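Local coordinates for HmuY protein (Prevotella intermedia, PDB 6R2H) that probably binds heme as a hemophore-like protein of the HmuY family, captured here in its heme-free form, at residues A165-K171 against S184-I190; F73-A78 against M136-V140; T80-E84 against V158-N162. All blocks are in the same frame, centred on the assembly; numbering follows the deposited sequence.

Contact 1. Residues A165-K171 against S184-I190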
ATOM      1  N   ALA A 165       2.868 -17.198   2.663  1.00 33.92           N
ATOM      2  CA  ALA A 165       2.703 -16.297   3.783  1.00 31.89           C
ATOM      3  C   ALA A 165       3.955 -15.432   3.899  1.00 30.54           C
ATOM      4  O   ALA A 165       4.988 -15.753   3.301  1.00 28.79           O
ATOM      5  CB  ALA A 165       2.446 -17.106   5.035  1.00 31.52           C
ATOM      6  N   ALA A 166       3.849 -14.330   4.656  1.00 28.93           N
ATOM      7  CA  ALA A 166       5.013 -13.487   4.883  1.00 29.67           C
ATOM      8  C   ALA A 166       4.948 -12.760   6.225  1.00 29.08           C
ATOM      9  O   ALA A 166       3.874 -12.495   6.765  1.00 29.97           O
ATOM     10  CB  ALA A 166       5.162 -12.513   3.741  1.00 30.34           C
ATOM     11  N   LEU A 167       6.132 -12.419   6.735  1.00 28.98           N
ATOM     12  CA  LEU A 167       6.276 -11.615   7.936  1.00 28.50           C
ATOM     13  C   LEU A 167       7.130 -10.402   7.578  1.00 30.18           C
ATOM     14  O   LEU A 167       8.281 -10.551   7.159  1.00 33.38           O
ATOM     15  CB  LEU A 167       6.961 -12.468   9.008  1.00 28.55           C
ATOM     16  CG  LEU A 167       6.234 -13.740   9.451  1.00 27.32           C
ATOM     17  CD1 LEU A 167       7.207 -14.644  10.187  1.00 28.04           C
ATOM     18  CD2 LEU A 167       5.046 -13.403  10.346  1.00 26.13           C
ATOM     19  N   ILE A 168       6.557  -9.204   7.735  1.00 28.65           N
ATOM     20  CA  ILE A 168       7.124  -7.990   7.164  1.00 30.20           C
ATOM     21  C   ILE A 168       7.326  -6.968   8.282  1.00 32.44           C
ATOM     22  O   ILE A 168       6.413  -6.718   9.069  1.00 32.19           O
ATOM     23  CB  ILE A 168       6.204  -7.431   6.044  1.00 29.25           C
ATOM     24  CG1 ILE A 168       5.916  -8.460   4.947  1.00 29.77           C
ATOM     25  CG2 ILE A 168       6.706  -6.111   5.471  1.00 25.70           C
ATOM     26  CD1 ILE A 168       4.699  -8.131   4.112  1.00 30.52           C
ATOM     27  N   LYS A 169       8.508  -6.345   8.320  1.00 32.48           N
ATOM     28  CA  LYS A 169       8.743  -5.222   9.211  1.00 33.95           C
ATOM     29  C   LYS A 169       9.218  -4.035   8.376  1.00 34.19           C
ATOM     30  O   LYS A 169      10.227  -4.139   7.683  1.00 35.57           O
ATOM     31  CB  LYS A 169       9.751  -5.627  10.291  1.00 35.23           C
ATOM     32  CG  LYS A 169      10.261  -4.516  11.201  1.00 35.42           C
ATOM     33  CD  LYS A 169      11.348  -5.007  12.128  1.00 34.90           C
ATOM     34  CE  LYS A 169      11.911  -3.928  13.028  1.00 35.29           C
ATOM     35  NZ  LYS A 169      10.850  -3.386  13.908  1.00 36.81           N
ATOM     36  N   PHE A 170       8.476  -2.922   8.448  1.00 33.48           N
ATOM     37  CA  PHE A 170       8.752  -1.733   7.654  1.00 31.55           C
ATOM     38  C   PHE A 170       9.916  -0.943   8.250  1.00 33.08           C
ATOM     39  O   PHE A 170      10.058  -0.850   9.465  1.00 32.14           O
ATOM     40  CB  PHE A 170       7.466  -0.930   7.451  1.00 28.49           C
ATOM     41  CG  PHE A 170       6.478  -1.629   6.552  1.00 27.69           C
ATOM     42  CD1 PHE A 170       6.522  -1.457   5.172  1.00 26.13           C
ATOM     43  CD2 PHE A 170       5.531  -2.503   7.077  1.00 28.29           C
ATOM     44  CE1 PHE A 170       5.623  -2.114   4.340  1.00 25.42           C
ATOM     45  CE2 PHE A 170       4.632  -3.168   6.248  1.00 27.04           C
ATOM     46  CZ  PHE A 170       4.687  -2.975   4.879  1.00 26.64           C
ATOM     47  N   LYS A 171      10.751  -0.383   7.371  1.00 37.42           N
ATOM     48  CA  LYS A 171      11.907   0.412   7.771  1.00 40.35           C
ATOM     49  C   LYS A 171      11.683   1.909   7.526  1.00 38.25           C
ATOM     50  O   LYS A 171      11.795   2.681   8.462  1.00 38.24           O
ATOM     51  CB  LYS A 171      13.202  -0.082   7.112  1.00 43.26           C
ATOM     52  CG  LYS A 171      13.517  -1.568   7.249  1.00 52.51           C
ATOM     53  CD  LYS A 171      14.236  -1.956   8.538  1.00 59.88           C
ATOM     54  CE  LYS A 171      13.312  -2.108   9.733  1.00 66.72           C
ATOM     55  NZ  LYS A 171      13.971  -1.786  11.026  1.00 71.49           N
ATOM     56  N   SER A 184      10.314   0.860   2.200  1.00 35.60           N
ATOM     57  CA  SER A 184      11.442   0.018   2.565  1.00 35.47           C
ATOM     58  C   SER A 184      11.020  -0.927   3.690  1.00 37.42           C
ATOM     59  O   SER A 184      10.385  -0.473   4.637  1.00 41.17           O
ATOM     60  CB  SER A 184      12.574   0.874   3.006  1.00 36.77           C
ATOM     61  OG  SER A 184      13.753   0.105   3.112  1.00 42.38           O
ATOM     62  N   PHE A 185      11.342  -2.227   3.580  1.00 35.14           N
ATOM     63  CA  PHE A 185      11.045  -3.181   4.642  1.00 34.25           C
ATOM     64  C   PHE A 185      11.948  -4.407   4.568  1.00 33.65           C
ATOM     65  O   PHE A 185      12.561  -4.682   3.540  1.00 34.88           O
ATOM     66  CB  PHE A 185       9.585  -3.643   4.595  1.00 36.01           C
ATOM     67  CG  PHE A 185       9.113  -4.206   3.275  1.00 35.21           C
ATOM     68  CD1 PHE A 185       9.279  -5.556   2.972  1.00 34.61           C
ATOM     69  CD2 PHE A 185       8.484  -3.392   2.342  1.00 32.28           C
ATOM     70  CE1 PHE A 185       8.830  -6.087   1.770  1.00 33.88           C
ATOM     71  CE2 PHE A 185       8.035  -3.920   1.141  1.00 33.10           C
ATOM     72  CZ  PHE A 185       8.203  -5.266   0.859  1.00 34.10           C
ATOM     73  N   ASP A 186      12.009  -5.137   5.683  1.00 33.00           N
ATOM     74  CA  ASP A 186      12.599  -6.465   5.731  1.00 32.18           C
ATOM     75  C   ASP A 186      11.472  -7.468   5.893  1.00 31.37           C
ATOM     76  O   ASP A 186      10.415  -7.117   6.424  1.00 30.22           O
ATOM     77  CB  ASP A 186      13.566  -6.622   6.904  1.00 34.57           C
ATOM     78  CG  ASP A 186      14.692  -5.605   6.894  1.00 36.94           C
ATOM     79  OD1 ASP A 186      15.170  -5.275   5.792  1.00 38.79           O
ATOM     80  OD2 ASP A 186      15.063  -5.136   7.983  1.00 41.19           O
ATOM     81  N   TYR A 187      11.717  -8.706   5.441  1.00 29.61           N
ATOM     82  CA  TYR A 187      10.656  -9.695   5.441  1.00 31.22           C
ATOM     83  C   TYR A 187      11.182 -11.124   5.356  1.00 32.31           C
ATOM     84  O   TYR A 187      12.281 -11.380   4.875  1.00 32.16           O
ATOM     85  CB  TYR A 187       9.717  -9.461   4.261  1.00 30.33           C
ATOM     86  CG  TYR A 187      10.298  -9.688   2.887  1.00 31.28           C
ATOM     87  CD1 TYR A 187      11.053  -8.703   2.271  1.00 30.69           C
ATOM     88  CD2 TYR A 187      10.044 -10.857   2.176  1.00 31.49           C
ATOM     89  CE1 TYR A 187      11.550  -8.878   0.992  1.00 30.93           C
ATOM     90  CE2 TYR A 187      10.537 -11.048   0.895  1.00 31.70           C
ATOM     91  CZ  TYR A 187      11.294 -10.050   0.302  1.00 32.05           C
ATOM     92  OH  TYR A 187      11.799 -10.207  -0.960  1.00 32.61           O
ATOM     93  N   LYS A 188      10.339 -12.052   5.803  1.00 34.14           N
ATOM     94  CA  LYS A 188      10.593 -13.461   5.611  1.00 36.79           C
ATOM     95  C   LYS A 188       9.441 -13.991   4.777  1.00 38.06           C
ATOM     96  O   LYS A 188       8.286 -13.679   5.053  1.00 40.14           O
ATOM     97  CB  LYS A 188      10.644 -14.194   6.954  1.00 39.18           C
ATOM     98  CG  LYS A 188      11.773 -13.782   7.890  1.00 42.94           C
ATOM     99  CD  LYS A 188      11.827 -14.649   9.143  1.00 41.98           C
ATOM    100  CE  LYS A 188      12.860 -14.195  10.149  1.00 41.50           C
ATOM    101  NZ  LYS A 188      12.787 -14.976  11.403  1.00 37.64           N
ATOM    102  N   PHE A 189       9.781 -14.793   3.764  1.00 39.51           N
ATOM    103  CA  PHE A 189       8.784 -15.415   2.913  1.00 37.47           C
ATOM    104  C   PHE A 189       8.614 -16.879   3.314  1.00 38.36           C
ATOM    105  O   PHE A 189       9.598 -17.577   3.548  1.00 45.63           O
ATOM    106  CB  PHE A 189       9.145 -15.229   1.441  1.00 33.67           C
ATOM    107  CG  PHE A 189       8.056 -15.663   0.494  1.00 32.48           C
ATOM    108  CD1 PHE A 189       6.903 -14.910   0.364  1.00 29.86           C
ATOM    109  CD2 PHE A 189       8.177 -16.828  -0.252  1.00 31.40           C
ATOM    110  CE1 PHE A 189       5.898 -15.312  -0.502  1.00 30.90           C
ATOM    111  CE2 PHE A 189       7.163 -17.239  -1.098  1.00 31.33           C
ATOM    112  CZ  PHE A 189       6.039 -16.463  -1.245  1.00 31.56           C
ATOM    113  N   ILE A 190       7.351 -17.321   3.404  1.00 35.12           N
ATOM    114  CA  ILE A 190       7.014 -18.661   3.851  1.00 33.00           C
ATOM    115  C   ILE A 190       6.244 -19.357   2.737  1.00 37.07           C
ATOM    116  O   ILE A 190       5.032 -19.166   2.595  1.00 41.99           O
ATOM    117  CB  ILE A 190       6.214 -18.612   5.165  1.00 32.21           C
ATOM    118  CG1 ILE A 190       6.931 -17.747   6.209  1.00 31.77           C
ATOM    119  CG2 ILE A 190       5.903 -20.023   5.671  1.00 30.01           C
ATOM    120  CD1 ILE A 190       6.246 -17.673   7.552  1.00 31.34           C
TER
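Strands 165-174 and 181-190 form an antiparallel beta hairpin, and Ala-165 to Lys-171 pairs here with Ser-184 to Ile-190. Seven backbone hydrogen bonds join them. Ala-165 with Ile-190, Leu-167 with Lys-188 and Lys-169 with Asp-186 are hydrogen-bonded pairs. A last bond runs from Lys-171 N to Ser-184 O at 2.8 Å.

One face carries Ala-166, Ile-168, Phe-170, Phe-185, Tyr-187 and Phe-189. The side chains of Phe-170 and Phe-185 run side by side, pointing the same way, and their rings meet obliquely, planes at 63°. Phe-170 CE1 comes within 3.7 Å of Phe-185 CD2. Phe-185 CG sits between its own backbone N and carbonyl carbon (chi1 54°), and this brings CD1 to 3.6 Å from Ile-168 CG2. The same methyl also lies over the rim of one face of Phe-170, so it touches both rings. Ile-168 CG1 rests on Tyr-187 CB at 4.0 Å.

On the other face Ala-165 CB meets Ile-190 CB at 4.1 Å, and the CD1 methyls of Leu-167 and Ile-190 touch. Lys-169 NZ bonds to the carbonyls of Gly-153 and Thr-91, and Lys-188 NZ to those of Leu-93 and Ile-96. At the end of the pairing, Lys-171 bends at chi2 and chi3, which lays its CD 3.3 Å from Asp-186 OD2. Its NZ stays 4.7 Å from that oxygen, too far for a salt bridge.

Strands 155-160 and 6-11 flank the pair. This is an antiparallel beta hairpin within the large sheet of the all-beta HmuY fold.

Contact 2. Residues F73-A78 against M136-V140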
ATOM      1  N   PHE A  73       1.850  -1.012  -3.352  1.00 33.58           N
ATOM      2  CA  PHE A  73       1.876   0.269  -2.670  1.00 34.15           C
ATOM      3  C   PHE A  73       1.581   1.401  -3.649  1.00 33.61           C
ATOM      4  O   PHE A  73       2.066   1.408  -4.779  1.00 30.80           O
ATOM      5  CB  PHE A  73       3.190   0.473  -1.910  1.00 33.52           C
ATOM      6  CG  PHE A  73       3.403  -0.509  -0.786  1.00 35.15           C
ATOM      7  CD1 PHE A  73       2.888  -0.256   0.479  1.00 35.02           C
ATOM      8  CD2 PHE A  73       4.088  -1.700  -0.997  1.00 31.80           C
ATOM      9  CE1 PHE A  73       3.077  -1.158   1.520  1.00 35.34           C
ATOM     10  CE2 PHE A  73       4.279  -2.600   0.045  1.00 34.06           C
ATOM     11  CZ  PHE A  73       3.762  -2.334   1.296  1.00 33.46           C
ATOM     12  N   HIS A  74       0.742   2.325  -3.178  1.00 33.94           N
ATOM     13  CA  HIS A  74       0.458   3.597  -3.820  1.00 33.75           C
ATOM     14  C   HIS A  74       0.665   4.701  -2.786  1.00 33.39           C
ATOM     15  O   HIS A  74      -0.168   4.883  -1.899  1.00 34.25           O
ATOM     16  CB  HIS A  74      -0.983   3.610  -4.372  1.00 34.01           C
ATOM     17  CG  HIS A  74      -1.487   4.987  -4.668  1.00 36.81           C
ATOM     18  ND1 HIS A  74      -2.255   5.711  -3.771  1.00 36.78           N
ATOM     19  CD2 HIS A  74      -1.331   5.783  -5.748  1.00 36.21           C
ATOM     20  CE1 HIS A  74      -2.560   6.884  -4.296  1.00 36.15           C
ATOM     21  NE2 HIS A  74      -2.006   6.951  -5.507  1.00 35.84           N
ATOM     22  N   ILE A  75       1.774   5.437  -2.915  1.00 31.37           N
ATOM     23  CA  ILE A  75       2.200   6.373  -1.885  1.00 30.80           C
ATOM     24  C   ILE A  75       2.345   5.577  -0.584  1.00 29.58           C
ATOM     25  O   ILE A  75       3.328   4.850  -0.439  1.00 32.62           O
ATOM     26  CB  ILE A  75       1.280   7.612  -1.803  1.00 31.18           C
ATOM     27  CG1 ILE A  75       1.061   8.254  -3.180  1.00 31.16           C
ATOM     28  CG2 ILE A  75       1.804   8.624  -0.788  1.00 31.95           C
ATOM     29  CD1 ILE A  75       2.325   8.685  -3.876  1.00 29.03           C
ATOM     30  N   THR A  76       1.356   5.645   0.316  1.00 28.63           N
ATOM     31  CA  THR A  76       1.424   4.883   1.559  1.00 29.43           C
ATOM     32  C   THR A  76       0.265   3.896   1.656  1.00 29.86           C
ATOM     33  O   THR A  76       0.226   3.094   2.588  1.00 35.20           O
ATOM     34  CB  THR A  76       1.573   5.756   2.818  1.00 29.80           C
ATOM     35  OG1 THR A  76       0.448   6.624   2.946  1.00 33.48           O
ATOM     36  CG2 THR A  76       2.830   6.594   2.823  1.00 28.93           C
ATOM     37  N   ASP A  77      -0.659   3.944   0.693  1.00 28.90           N
ATOM     38  CA  ASP A  77      -1.741   2.973   0.627  1.00 31.09           C
ATOM     39  C   ASP A  77      -1.195   1.596   0.252  1.00 29.52           C
ATOM     40  O   ASP A  77      -0.265   1.489  -0.541  1.00 28.44           O
ATOM     41  CB  ASP A  77      -2.800   3.373  -0.403  1.00 35.09           C
ATOM     42  CG  ASP A  77      -3.207   4.831  -0.337  1.00 37.27           C
ATOM     43  OD1 ASP A  77      -3.724   5.240   0.709  1.00 42.08           O
ATOM     44  OD2 ASP A  77      -2.987   5.542  -1.328  1.00 37.18           O
ATOM     45  N   ALA A  78      -1.833   0.550   0.791  1.00 28.61           N
ATOM     46  CA  ALA A  78      -1.401  -0.829   0.617  1.00 29.35           C
ATOM     47  C   ALA A  78      -2.557  -1.709   0.142  1.00 29.70           C
ATOM     48  O   ALA A  78      -3.694  -1.582   0.601  1.00 29.26           O
ATOM     49  CB  ALA A  78      -0.843  -1.358   1.914  1.00 26.69           C
ATOM     50  N   MET A 136      -2.650  -3.418   6.761  1.00 32.32           N
ATOM     51  CA  MET A 136      -1.301  -3.167   6.286  1.00 35.21           C
ATOM     52  C   MET A 136      -1.063  -1.660   6.194  1.00 34.94           C
ATOM     53  O   MET A 136       0.062  -1.198   6.394  1.00 35.76           O
ATOM     54  CB  MET A 136      -1.023  -3.820   4.932  1.00 38.18           C
ATOM     55  CG  MET A 136       0.441  -3.685   4.539  1.00 44.01           C
ATOM     56  SD  MET A 136       0.973  -4.937   3.363  1.00 48.50           S
ATOM     57  CE  MET A 136       1.281  -6.289   4.501  1.00 48.09           C
ATOM     58  N   GLY A 137      -2.143  -0.918   5.913  1.00 33.76           N
ATOM     59  CA  GLY A 137      -2.124   0.532   5.819  1.00 33.52           C
ATOM     60  C   GLY A 137      -1.562   1.182   7.081  1.00 33.62           C
ATOM     61  O   GLY A 137      -1.114   2.323   7.033  1.00 35.13           O
ATOM     62  N   LYS A 138      -1.538   0.433   8.192  1.00 33.82           N
ATOM     63  CA  LYS A 138      -1.079   0.959   9.465  1.00 32.08           C
ATOM     64  C   LYS A 138       0.448   1.008   9.547  1.00 31.99           C
ATOM     65  O   LYS A 138       0.995   1.417  10.570  1.00 32.91           O
ATOM     66  CB  LYS A 138      -1.627   0.120  10.624  1.00 33.02           C
ATOM     67  CG  LYS A 138      -3.123   0.224  10.891  1.00 31.94           C
ATOM     68  CD  LYS A 138      -3.543  -0.773  11.937  1.00 34.73           C
ATOM     69  CE  LYS A 138      -5.038  -0.862  12.139  1.00 38.24           C
ATOM     70  NZ  LYS A 138      -5.347  -1.545  13.421  1.00 47.31           N
ATOM     71  N   TRP A 139       1.147   0.606   8.483  1.00 32.25           N
ATOM     72  CA  TRP A 139       2.604   0.559   8.528  1.00 35.36           C
ATOM     73  C   TRP A 139       3.216   1.940   8.798  1.00 38.64           C
ATOM     74  O   TRP A 139       4.352   2.051   9.272  1.00 42.14           O
ATOM     75  CB  TRP A 139       3.169  -0.099   7.264  1.00 35.17           C
ATOM     76  CG  TRP A 139       3.129   0.742   6.025  1.00 33.03           C
ATOM     77  CD1 TRP A 139       2.049   0.963   5.216  1.00 33.01           C
ATOM     78  CD2 TRP A 139       4.213   1.499   5.454  1.00 31.66           C
ATOM     79  NE1 TRP A 139       2.377   1.808   4.188  1.00 33.27           N
ATOM     80  CE2 TRP A 139       3.702   2.147   4.302  1.00 32.36           C
ATOM     81  CE3 TRP A 139       5.554   1.696   5.798  1.00 30.95           C
ATOM     82  CZ2 TRP A 139       4.491   2.966   3.491  1.00 31.25           C
ATOM     83  CZ3 TRP A 139       6.332   2.502   4.994  1.00 32.80           C
ATOM     84  CH2 TRP A 139       5.807   3.126   3.856  1.00 30.56           C
ATOM     85  N   VAL A 140       2.452   2.988   8.466  1.00 39.10           N
ATOM     86  CA  VAL A 140       2.770   4.351   8.849  1.00 38.32           C
ATOM     87  C   VAL A 140       1.597   4.859   9.673  1.00 39.45           C
ATOM     88  O   VAL A 140       0.448   4.562   9.355  1.00 39.00           O
ATOM     89  CB  VAL A 140       3.005   5.259   7.629  1.00 39.30           C
ATOM     90  CG1 VAL A 140       4.345   4.972   6.986  1.00 41.95           C
ATOM     91  CG2 VAL A 140       1.880   5.157   6.604  1.00 37.35           C
TER
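Trp-139 meets the turn of the 71-74/77-80 hairpin through one polar bond. Its NE1 donates to Thr-76 O at 3.0 Å, with an N-H...O angle of 160°. The oxygen lies at the edge of the indole, close to the ring plane. The bond therefore ties the ring to the turn backbone.

The aromatic contact is edge-to-face. Phe-73 turns its edge to one face of Trp-139, with the planes at 74° and CE1 4.1 Å from Trp-139 NE1. Val-140 CG1 covers the opposite face of the indole. Met-136 SD makes an oblique Met-aromatic contact with Phe-73, 4.3 Å from its CZ.

Apolar contacts complete the interface. Ala-78 CB packs on Met-136 CG at 3.7 Å. With Met-136 CG anti to the backbone N (chi1 -173°), the chain runs past Ala-78 toward Phe-73. Thr-76 CB touches Val-140 CG2 at 3.8 Å.

Within the type II' turn, His-74 ND1 donates to Asp-77 OD2 at 2.6 Å, bridging its two ends. His-74 NE2 bonds to Tyr-15 O.

The 136-140 segment follows strand 124-132. It packs against this hairpin and also against strands 155-160, 165-174 and 181-190, which Met-136 and Trp-139 touch; Phe-73 reaches strand 181-190 as well.

Contact 3. Residues T80-E84 against V158-N162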
ATOM      1  N   THR A  80      -3.230  -6.036  -1.199  1.00 30.72           N
ATOM      2  CA  THR A  80      -2.681  -7.378  -1.293  1.00 32.18           C
ATOM      3  C   THR A  80      -3.364  -8.110  -2.443  1.00 35.14           C
ATOM      4  O   THR A  80      -4.485  -7.777  -2.838  1.00 34.19           O
ATOM      5  CB  THR A  80      -2.810  -8.157   0.027  1.00 32.60           C
ATOM      6  OG1 THR A  80      -4.189  -8.511   0.170  1.00 33.72           O
ATOM      7  CG2 THR A  80      -2.363  -7.377   1.247  1.00 28.02           C
ATOM      8  N   ASN A  81      -2.646  -9.099  -2.983  1.00 36.95           N
ATOM      9  CA  ASN A  81      -3.170 -10.003  -3.986  1.00 38.37           C
ATOM     10  C   ASN A  81      -3.823 -11.183  -3.270  1.00 40.78           C
ATOM     11  O   ASN A  81      -3.182 -12.211  -3.054  1.00 43.70           O
ATOM     12  CB  ASN A  81      -2.048 -10.459  -4.917  1.00 36.07           C
ATOM     13  CG  ASN A  81      -2.580 -11.179  -6.131  1.00 35.88           C
ATOM     14  OD1 ASN A  81      -3.777 -11.421  -6.230  1.00 38.43           O
ATOM     15  ND2 ASN A  81      -1.706 -11.525  -7.056  1.00 34.73           N
ATOM     16  N   ASN A  82      -5.088 -10.997  -2.871  1.00 40.72           N
ATOM     17  CA  ASN A  82      -5.885 -12.021  -2.218  1.00 43.14           C
ATOM     18  C   ASN A  82      -5.233 -12.448  -0.889  1.00 42.60           C
ATOM     19  O   ASN A  82      -5.044 -13.640  -0.620  1.00 43.59           O
ATOM     20  CB  ASN A  82      -6.211 -13.121  -3.232  1.00 51.78           C
ATOM     21  CG  ASN A  82      -7.581 -13.749  -3.066  1.00 66.64           C
ATOM     22  OD1 ASN A  82      -8.425 -13.271  -2.304  1.00 71.98           O
ATOM     23  ND2 ASN A  82      -7.814 -14.832  -3.789  1.00 74.26           N
ATOM     24  N   GLY A  83      -4.903 -11.458  -0.045  1.00 38.15           N
ATOM     25  CA  GLY A  83      -4.237 -11.697   1.222  1.00 34.58           C
ATOM     26  C   GLY A  83      -5.027 -11.156   2.418  1.00 35.01           C
ATOM     27  O   GLY A  83      -5.921 -10.317   2.269  1.00 32.46           O
ATOM     28  N   GLU A  84      -4.676 -11.665   3.609  1.00 34.06           N
ATOM     29  CA  GLU A  84      -5.227 -11.208   4.868  1.00 34.38           C
ATOM     30  C   GLU A  84      -4.068 -10.798   5.761  1.00 33.90           C
ATOM     31  O   GLU A  84      -3.041 -11.472   5.764  1.00 33.65           O
ATOM     32  CB  GLU A  84      -5.996 -12.347   5.531  1.00 39.45           C
ATOM     33  CG  GLU A  84      -7.260 -12.742   4.799  1.00 41.80           C
ATOM     34  CD  GLU A  84      -7.992 -13.906   5.436  1.00 44.16           C
ATOM     35  OE1 GLU A  84      -7.374 -14.994   5.586  1.00 45.17           O
ATOM     36  OE2 GLU A  84      -9.176 -13.715   5.793  1.00 50.08           O
ATOM     37  N   VAL A 158       1.013 -11.856   6.971  1.00 32.44           N
ATOM     38  CA  VAL A 158       0.202 -11.909   5.755  1.00 33.38           C
ATOM     39  C   VAL A 158       0.023 -13.366   5.308  1.00 34.53           C
ATOM     40  O   VAL A 158       1.018 -14.054   5.064  1.00 33.82           O
ATOM     41  CB  VAL A 158       0.806 -11.067   4.609  1.00 33.32           C
ATOM     42  CG1 VAL A 158      -0.246 -10.669   3.590  1.00 32.03           C
ATOM     43  CG2 VAL A 158       1.513  -9.827   5.119  1.00 37.36           C
ATOM     44  N   LYS A 159      -1.248 -13.800   5.202  1.00 34.68           N
ATOM     45  CA  LYS A 159      -1.672 -15.096   4.690  1.00 36.59           C
ATOM     46  C   LYS A 159      -2.263 -14.886   3.297  1.00 36.46           C
ATOM     47  O   LYS A 159      -3.149 -14.045   3.133  1.00 35.40           O
ATOM     48  CB  LYS A 159      -2.928 -15.580   5.427  1.00 39.65           C
ATOM     49  CG  LYS A 159      -2.808 -16.285   6.771  1.00 41.88           C
ATOM     50  CD  LYS A 159      -4.126 -16.154   7.541  1.00 46.83           C
ATOM     51  CE  LYS A 159      -4.382 -17.182   8.627  1.00 52.63           C
ATOM     52  NZ  LYS A 159      -5.104 -18.367   8.092  1.00 57.91           N
ATOM     53  N   PHE A 160      -1.819 -15.685   2.317  1.00 36.63           N
ATOM     54  CA  PHE A 160      -2.368 -15.597   0.970  1.00 37.37           C
ATOM     55  C   PHE A 160      -3.201 -16.841   0.657  1.00 38.46           C
ATOM     56  O   PHE A 160      -2.878 -17.944   1.097  1.00 40.01           O
ATOM     57  CB  PHE A 160      -1.257 -15.391  -0.062  1.00 36.65           C
ATOM     58  CG  PHE A 160      -0.408 -14.164   0.161  1.00 37.00           C
ATOM     59  CD1 PHE A 160      -0.854 -12.903  -0.217  1.00 36.77           C
ATOM     60  CD2 PHE A 160       0.844 -14.273   0.760  1.00 35.00           C
ATOM     61  CE1 PHE A 160      -0.063 -11.788   0.021  1.00 35.65           C
ATOM     62  CE2 PHE A 160       1.632 -13.156   0.988  1.00 32.82           C
ATOM     63  CZ  PHE A 160       1.182 -11.914   0.602  1.00 34.76           C
ATOM     64  N   LYS A 161      -4.262 -16.638  -0.138  1.00 41.18           N
ATOM     65  CA  LYS A 161      -5.188 -17.668  -0.588  1.00 43.70           C
ATOM     66  C   LYS A 161      -4.439 -18.846  -1.219  1.00 42.69           C
ATOM     67  O   LYS A 161      -4.927 -19.976  -1.198  1.00 41.62           O
ATOM     68  CB  LYS A 161      -6.187 -17.074  -1.592  1.00 47.02           C
ATOM     69  CG  LYS A 161      -7.352 -17.977  -1.988  1.00 54.28           C
ATOM     70  CD  LYS A 161      -7.935 -17.672  -3.354  1.00 66.32           C
ATOM     71  CE  LYS A 161      -7.072 -18.163  -4.508  1.00 79.43           C
ATOM     72  NZ  LYS A 161      -7.548 -17.670  -5.828  1.00 80.20           N
ATOM     73  N   ASN A 162      -3.263 -18.566  -1.794  1.00 40.26           N
ATOM     74  CA  ASN A 162      -2.486 -19.570  -2.496  1.00 37.74           C
ATOM     75  C   ASN A 162      -1.666 -20.391  -1.503  1.00 38.50           C
ATOM     76  O   ASN A 162      -1.023 -21.361  -1.898  1.00 43.17           O
ATOM     77  CB  ASN A 162      -1.588 -18.940  -3.564  1.00 35.60           C
ATOM     78  CG  ASN A 162      -0.467 -18.106  -2.979  1.00 36.25           C
ATOM     79  OD1 ASN A 162      -0.163 -18.203  -1.793  1.00 34.77           O
ATOM     80  ND2 ASN A 162       0.184 -17.303  -3.801  1.00 36.11           N
TER
HETATM   81  O   HOH W   1      -7.602 -17.721   6.838  1.00 34.02           O
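Gly-83 and Glu-84 pair with Phe-160 and Lys-159 where strands 83-87 and 155-160 run antiparallel. Glu-84 and Lys-159 form the hydrogen-bonded pair. Glu-84 N donates to Lys-159 O at 2.9 Å, and Lys-159 N returns to Glu-84 O at 3.0 Å. Val-158 CG1, anti to its backbone N (chi1 -157°), lies 3.6 Å from Glu-84 O. Gly-83 and Phe-160 form the non-hydrogen-bonded pair, with the CA atoms 4.3 Å apart. Gly-83 CA brings a C-H to Lys-159 O at 3.2 Å. Having no side chain, Gly-83 lets Phe-160 CD1 approach its CA to 3.9 Å. Beyond the pair, Lys-161 N donates to Asn-82 O at 3.1 Å, almost in line with the C=O bond.

Glu-84 and Lys-159 share the other face of the sheet. Their charged ends do not touch, since Glu-84 OE1 is 4.8 Å from Lys-159 NZ. A water bridges them, donating to Glu-84 OE1 and accepting from Lys-159 NZ. It links the two charged ends without a direct salt bridge.

The next shell shapes the bend before the strand. Thr-80 OG1 accepts a weak bond from Gly-83 N, and Asp-107 OD2 holds Thr-80 N. Asn-81 ND2 bonds to Trp-69 O. Asn-82 takes positive phi and psi, which helps the chain turn. This is a short antiparallel strand pairing inside the large sheet, reached by a short bend from strand 77-80 of the four-stranded sheet.

Overall arrangement
The three contacts form one continuous body. Contacts 1 and 3 lie in the same large sheet, where strands 155-160 and 165-174 are neighbours; Ala-166 N is 2.9 Å from Val-158 O, a probable hydrogen bond. Contact 2 packs against the aromatic face of contact 1. There Phe-170 CD1 reaches Trp-139 CE3 at 3.4 Å, and Phe-170 CE1 reaches Phe-73 CZ at 3.6 Å. Contacts 2 and 3 meet through Met-136 CE and Val-158 CG2, 3.6 Å apart. Ile-168 CD1 touches both of these residues, so all three contacts converge there. A glycerol, probably from the crystallisation liquor, lies about 3 Å from the Phe-189 side chain. The protein is heme-free here.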